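Long-range contacts in N-acetylgalactosaminyltransferase 7 (PDB 6IWR), which belongs to the glycosyltransferases with a GT-A-type fold and joins that fold to a ricin-type beta-trefoil lectin domain: residues Q134-Y139 and T317-Y322; D289-G294 and F372-R377. One frame throughout, in Å; residues are numbered along the deposited sequence.

Contact 1 (Q134-Y139 and T317-Y322); sequences QEECKY and TKTEPY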
loop_
_atom_site.group_PDB
_atom_site.type_symbol
_atom_site.label_atom_id
_atom_site.label_comp_id
_atom_site.label_asym_id
_atom_site.label_seq_id
_atom_site.Cartn_x
_atom_site.Cartn_y
_atom_site.Cartn_z
ATOM N N GLN A 134 -12.557 32.675 -7.064
ATOM C CA GLN A 134 -13.409 33.483 -6.232
ATOM C C GLN A 134 -14.028 34.585 -7.061
ATOM O O GLN A 134 -13.526 34.927 -8.105
ATOM C CB GLN A 134 -12.662 34.037 -5.022
ATOM C CG GLN A 134 -12.232 32.995 -4.025
ATOM C CD GLN A 134 -11.435 33.564 -2.877
ATOM O OE1 GLN A 134 -10.808 34.611 -3.003
ATOM N NE2 GLN A 134 -11.460 32.869 -1.738
ATOM N N GLU A 135 -15.117 35.145 -6.570
ATOM C CA GLU A 135 -15.907 36.078 -7.334
ATOM C C GLU A 135 -15.084 37.293 -7.719
ATOM O O GLU A 135 -15.184 37.782 -8.829
ATOM C CB GLU A 135 -17.137 36.485 -6.531
ATOM C CG GLU A 135 -18.187 37.252 -7.309
ATOM C CD GLU A 135 -18.848 36.430 -8.388
ATOM O OE1 GLU A 135 -19.672 36.989 -9.130
ATOM O OE2 GLU A 135 -18.554 35.227 -8.498
ATOM N N GLU A 136 -14.227 37.737 -6.815
ATOM C CA GLU A 136 -13.472 38.960 -6.990
ATOM C C GLU A 136 -12.594 38.883 -8.209
ATOM O O GLU A 136 -12.197 39.889 -8.756
ATOM C CB GLU A 136 -12.605 39.237 -5.778
ATOM C CG GLU A 136 -11.847 40.541 -5.873
ATOM C CD GLU A 136 -11.026 40.831 -4.645
ATOM O OE1 GLU A 136 -11.008 39.996 -3.715
ATOM O OE2 GLU A 136 -10.399 41.896 -4.617
ATOM N N CYS A 137 -12.263 37.675 -8.607
ATOM C CA CYS A 137 -11.433 37.449 -9.767
ATOM C C CYS A 137 -12.050 37.971 -11.047
ATOM O O CYS A 137 -11.336 38.352 -11.945
ATOM C CB CYS A 137 -11.080 35.970 -9.896
ATOM S SG CYS A 137 -9.518 35.522 -9.135
ATOM N N LYS A 138 -13.369 37.931 -11.151
ATOM C CA LYS A 138 -14.045 38.349 -12.368
ATOM C C LYS A 138 -14.163 39.856 -12.505
ATOM O O LYS A 138 -14.870 40.314 -13.408
ATOM C CB LYS A 138 -15.445 37.757 -12.432
ATOM C CG LYS A 138 -15.595 36.416 -11.766
ATOM C CD LYS A 138 -16.845 35.756 -12.324
ATOM C CE LYS A 138 -17.446 34.703 -11.432
ATOM N NZ LYS A 138 -18.582 34.107 -12.183
ATOM N N TYR A 139 -13.524 40.647 -11.644
ATOM C CA TYR A 139 -13.673 42.092 -11.735
ATOM C C TYR A 139 -12.345 42.794 -11.925
ATOM O O TYR A 139 -12.248 43.999 -11.682
ATOM C CB TYR A 139 -14.421 42.639 -10.517
ATOM C CG TYR A 139 -15.820 42.089 -10.444
ATOM C CD1 TYR A 139 -16.790 42.433 -11.394
ATOM C CD2 TYR A 139 -16.163 41.185 -9.460
ATOM C CE1 TYR A 139 -18.078 41.890 -11.342
ATOM C CE2 TYR A 139 -17.425 40.652 -9.393
ATOM C CZ TYR A 139 -18.377 40.995 -10.328
ATOM O OH TYR A 139 -19.618 40.425 -10.209
ATOM N N THR A 317 -5.460 43.482 -2.138
ATOM C CA THR A 317 -6.597 42.699 -2.578
ATOM C C THR A 317 -6.507 41.283 -2.031
ATOM O O THR A 317 -5.421 40.804 -1.716
ATOM C CB THR A 317 -6.602 42.661 -4.101
ATOM O OG1 THR A 317 -6.830 43.983 -4.593
ATOM C CG2 THR A 317 -7.681 41.761 -4.605
ATOM N N LYS A 318 -7.650 40.589 -1.948
ATOM C CA LYS A 318 -7.599 39.166 -1.624
ATOM C C LYS A 318 -7.049 38.336 -2.774
ATOM O O LYS A 318 -6.423 37.293 -2.536
ATOM C CB LYS A 318 -8.982 38.631 -1.250
ATOM C CG LYS A 318 -9.539 39.231 0.034
ATOM C CD LYS A 318 -9.994 38.171 1.033
ATOM C CE LYS A 318 -11.101 37.291 0.453
ATOM N NZ LYS A 318 -11.909 36.644 1.537
ATOM N N THR A 319 -7.263 38.773 -4.021
ATOM C CA THR A 319 -7.087 37.909 -5.179
ATOM C C THR A 319 -5.804 38.164 -5.964
ATOM O O THR A 319 -5.465 37.349 -6.830
ATOM C CB THR A 319 -8.293 38.038 -6.123
ATOM O OG1 THR A 319 -8.943 39.295 -5.898
ATOM C CG2 THR A 319 -9.290 36.951 -5.833
ATOM N N GLU A 320 -5.070 39.241 -5.710
ATOM C CA GLU A 320 -3.930 39.505 -6.588
ATOM C C GLU A 320 -2.834 38.454 -6.409
ATOM O O GLU A 320 -2.855 37.667 -5.454
ATOM C CB GLU A 320 -3.361 40.891 -6.332
ATOM C CG GLU A 320 -3.176 41.212 -4.878
ATOM C CD GLU A 320 -2.820 42.655 -4.682
ATOM O OE1 GLU A 320 -1.665 42.950 -4.318
ATOM O OE2 GLU A 320 -3.692 43.501 -4.939
ATOM N N PRO A 321 -1.838 38.434 -7.305
ATOM C CA PRO A 321 -0.726 37.488 -7.147
ATOM C C PRO A 321 -0.138 37.577 -5.752
ATOM O O PRO A 321 -0.332 38.564 -5.035
ATOM C CB PRO A 321 0.279 37.947 -8.204
ATOM C CG PRO A 321 -0.570 38.610 -9.230
ATOM C CD PRO A 321 -1.635 39.317 -8.463
ATOM N N TYR A 322 0.571 36.518 -5.359
ATOM C CA TYR A 322 1.351 36.581 -4.127
ATOM C C TYR A 322 2.649 35.790 -4.285
ATOM O O TYR A 322 2.825 35.018 -5.234
ATOM C CB TYR A 322 0.533 36.109 -2.914
ATOM C CG TYR A 322 -0.031 34.692 -2.971
ATOM C CD1 TYR A 322 0.713 33.602 -2.504
ATOM C CD2 TYR A 322 -1.313 34.449 -3.444
ATOM C CE1 TYR A 322 0.208 32.317 -2.524
ATOM C CE2 TYR A 322 -1.821 33.166 -3.476
ATOM C CZ TYR A 322 -1.056 32.099 -3.005
ATOM O OH TYR A 322 -1.552 30.813 -3.009
#
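Glu136, with Gln134 and Cys137, packs against the irregular loop at Thr317-Thr319 in a partly buried loop-to-loop contact on the flank of the glycosyltransferase fold; residues 135-138 form a 3-10 turn. The backbones come closest where the CA atoms of Cys137 and Thr319 lie 6.3 Å apart. Glu136 has the largest contact area on its segment, Thr319 on the facing one. CG of Glu136 stands anti to the backbone N (chi1 -177°). The chain beyond is extended and ends near the loop, where OE1 meets the aliphatic root of Lys318, 3.5 Å from its CB, and the two side chains cross at about a right angle. The ammonium does not pair with Glu136: Lys318 NZ is 6.3 Å from Glu136 OE1 and has instead a long, weak ion pair with Asp289. Beside Glu136, the methyl CG2 of Thr319 sits 3.6 Å from SG of Cys137 and 4.0 Å from Gln134 OE1. Thr319 OG1 makes a weak hydrogen bond to Trp140 NE1, and Cys137 is disulfide-bonded to Cys375. The turn lies between helix 117-122 and strand 140-141, with Leu67 of strand 66-67 against Glu136; the facing loop runs from helix 309-313 into strand 322-323.

Contact 2 (D289-G294 and F372-R377); sequences DGYARG and FVPCSR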
loop_
_atom_site.group_PDB
_atom_site.type_symbol
_atom_site.label_atom_id
_atom_site.label_comp_id
_atom_site.label_asym_id
_atom_site.label_seq_id
_atom_site.Cartn_x
_atom_site.Cartn_y
_atom_site.Cartn_z
ATOM N N ASP A 289 -8.807 31.074 2.527
ATOM C CA ASP A 289 -9.295 31.179 1.159
ATOM C C ASP A 289 -8.791 30.045 0.283
ATOM O O ASP A 289 -9.016 30.061 -0.938
ATOM C CB ASP A 289 -8.861 32.517 0.552
ATOM C CG ASP A 289 -9.968 33.546 0.543
ATOM O OD1 ASP A 289 -11.018 33.307 1.173
ATOM O OD2 ASP A 289 -9.799 34.597 -0.120
ATOM N N GLY A 290 -8.089 29.086 0.880
ATOM C CA GLY A 290 -7.434 28.029 0.151
ATOM C C GLY A 290 -6.095 28.395 -0.444
ATOM O O GLY A 290 -5.566 27.623 -1.253
ATOM N N TYR A 291 -5.523 29.539 -0.087
ATOM C CA TYR A 291 -4.251 29.925 -0.678
ATOM C C TYR A 291 -3.110 29.306 0.116
ATOM O O TYR A 291 -3.047 29.430 1.342
ATOM C CB TYR A 291 -4.117 31.447 -0.744
ATOM C CG TYR A 291 -5.188 32.106 -1.596
ATOM C CD1 TYR A 291 -5.920 31.373 -2.516
ATOM C CD2 TYR A 291 -5.469 33.467 -1.471
ATOM C CE1 TYR A 291 -6.906 31.972 -3.279
ATOM C CE2 TYR A 291 -6.454 34.080 -2.236
ATOM C CZ TYR A 291 -7.165 33.330 -3.141
ATOM O OH TYR A 291 -8.163 33.914 -3.901
ATOM N N ALA A 292 -2.216 28.629 -0.590
ATOM C CA ALA A 292 -1.009 28.074 -0.015
ATOM C C ALA A 292 0.178 28.641 -0.769
ATOM O O ALA A 292 0.066 29.078 -1.915
ATOM C CB ALA A 292 -1.022 26.544 -0.083
ATOM N N ARG A 293 1.328 28.656 -0.116
ATOM C CA ARG A 293 2.553 28.914 -0.844
ATOM C C ARG A 293 3.379 27.627 -0.834
ATOM O O ARG A 293 3.151 26.730 -0.013
ATOM C CB ARG A 293 3.281 30.162 -0.278
ATOM C CG ARG A 293 3.441 30.157 1.217
ATOM C CD ARG A 293 3.517 31.529 1.875
ATOM N NE ARG A 293 4.358 32.476 1.165
ATOM C CZ ARG A 293 5.559 32.895 1.556
ATOM N NH1 ARG A 293 6.198 33.801 0.824
ATOM N NH2 ARG A 293 6.122 32.429 2.659
ATOM N N GLY A 294 4.277 27.501 -1.815
ATOM C CA GLY A 294 5.085 26.297 -1.959
ATOM C C GLY A 294 6.310 26.327 -1.054
ATOM O O GLY A 294 6.945 27.371 -0.867
ATOM N N PHE A 372 2.444 33.088 -7.213
ATOM C CA PHE A 372 1.218 32.335 -7.452
ATOM C C PHE A 372 0.107 33.308 -7.802
ATOM O O PHE A 372 0.004 34.386 -7.209
ATOM C CB PHE A 372 0.804 31.528 -6.221
ATOM C CG PHE A 372 1.631 30.299 -5.984
ATOM C CD1 PHE A 372 2.810 30.080 -6.679
ATOM C CD2 PHE A 372 1.232 29.368 -5.031
ATOM C CE1 PHE A 372 3.557 28.953 -6.438
ATOM C CE2 PHE A 372 1.979 28.243 -4.783
ATOM C CZ PHE A 372 3.136 28.032 -5.491
ATOM N N VAL A 373 -0.731 32.922 -8.760
ATOM C CA VAL A 373 -1.727 33.826 -9.336
ATOM C C VAL A 373 -3.126 33.293 -9.040
ATOM O O VAL A 373 -3.635 32.469 -9.803
ATOM C CB VAL A 373 -1.494 34.002 -10.850
ATOM C CG1 VAL A 373 -2.478 34.992 -11.452
ATOM C CG2 VAL A 373 -0.045 34.433 -11.138
ATOM N N PRO A 374 -3.783 33.737 -7.958
ATOM C CA PRO A 374 -5.103 33.182 -7.605
ATOM C C PRO A 374 -6.116 33.232 -8.715
ATOM O O PRO A 374 -7.079 32.459 -8.708
ATOM C CB PRO A 374 -5.545 34.079 -6.435
ATOM C CG PRO A 374 -4.288 34.441 -5.797
ATOM C CD PRO A 374 -3.349 34.720 -6.952
ATOM N N CYS A 375 -5.976 34.159 -9.636
ATOM C CA CYS A 375 -6.998 34.267 -10.654
ATOM C C CYS A 375 -6.687 33.410 -11.866
ATOM O O CYS A 375 -7.499 33.367 -12.795
ATOM C CB CYS A 375 -7.206 35.739 -11.051
ATOM S SG CYS A 375 -8.078 36.707 -9.773
ATOM N N SER A 376 -5.538 32.739 -11.889
ATOM C CA SER A 376 -5.202 31.799 -12.949
ATOM C C SER A 376 -5.221 30.402 -12.341
ATOM O O SER A 376 -4.465 30.112 -11.412
ATOM C CB SER A 376 -3.846 32.146 -13.564
ATOM O OG SER A 376 -3.557 31.360 -14.723
ATOM N N ARG A 377 -6.099 29.543 -12.849
ATOM C CA ARG A 377 -6.321 28.221 -12.281
ATOM C C ARG A 377 -6.212 27.185 -13.383
ATOM O O ARG A 377 -6.641 27.425 -14.515
ATOM C CB ARG A 377 -7.675 28.111 -11.598
ATOM C CG ARG A 377 -7.849 29.122 -10.501
ATOM C CD ARG A 377 -9.071 28.811 -9.661
ATOM N NE ARG A 377 -8.820 27.845 -8.592
ATOM C CZ ARG A 377 -8.828 28.149 -7.295
ATOM N NH1 ARG A 377 -9.064 29.394 -6.900
ATOM N NH2 ARG A 377 -8.621 27.197 -6.398
#
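Pro374 lays the CG corner of its ring over one face of the Tyr291 ring, in a CH-pi contact 4.3 Å from CG to the ring centroid and 18° off the ring normal. The proline belongs to a type I beta turn, Val373 to Ser376, at the corner between strands 369-373 and 376-382, both of which pair parallel with strand 264-274 in the large mixed sheet of the GT-A-type fold. Ser376 N closes the turn with a hydrogen bond to Val373 O. Tyr291 immediately precedes strand 292-296, which forms a two-stranded antiparallel sheet with strand 302-306.

Tyr291 turns CG anti to its carbonyl carbon (chi1 -61°) and crosses Pro374 at about a right angle. CG of the proline is offset toward the rim of the ring, while CB touches the phenol end, 3.6 Å from Tyr291 OH. On the opposite face Asp289 CB lies over the ring centre, 3.9 Å above the plane, so the ring lies between Pro374 CG and Asp289 CB. Its hydroxyl has a weak hydrogen bond with Gln134 OE1.

Further along, Phe372 meets backbone rather than side chains. Ala292 O, Arg293 CA and Gly294 N approach its ring obliquely, with CE2 4.0 Å from Arg293 CA. The guanidinium of Arg293 leads away from this contact to a salt bridge with Asp460, and that of Arg377 pairs with Asp271 on strand 264-274. All the touching residues are buried, and the contact joins the two-stranded sheet to the corner of the large one by packing. Phe372 CD2 lies 3.3 Å from Ala292 O, and Phe372 CE2 3.8 Å from Gly294 N.

Overall arrangement
Contacts 1 and 2 adjoin, their centres about 10 Å apart on the same side of the chain's centre. Their segments alternate along the sequence: 134-139, 289-294, 317-322, then 372-377. Each segment of contact 1 is tied to contact 2. The Cys137-Cys375 disulfide fastens the 3-10 turn to the corner of the mixed sheet, and strand 322-323 pairs antiparallel with strand 369-373. Tyr322 OH probably hydrogen-bonds Ala292 O (2.6 Å), while the backbone oxygens of Lys318 and Thr319 pack on Tyr291 and Pro374. Loop 317-322 thus touches both segments of contact 2, and four pieces of chain far apart in sequence meet on one side of the glycosyltransferase fold, partly buried at contact 1 and buried at contact 2.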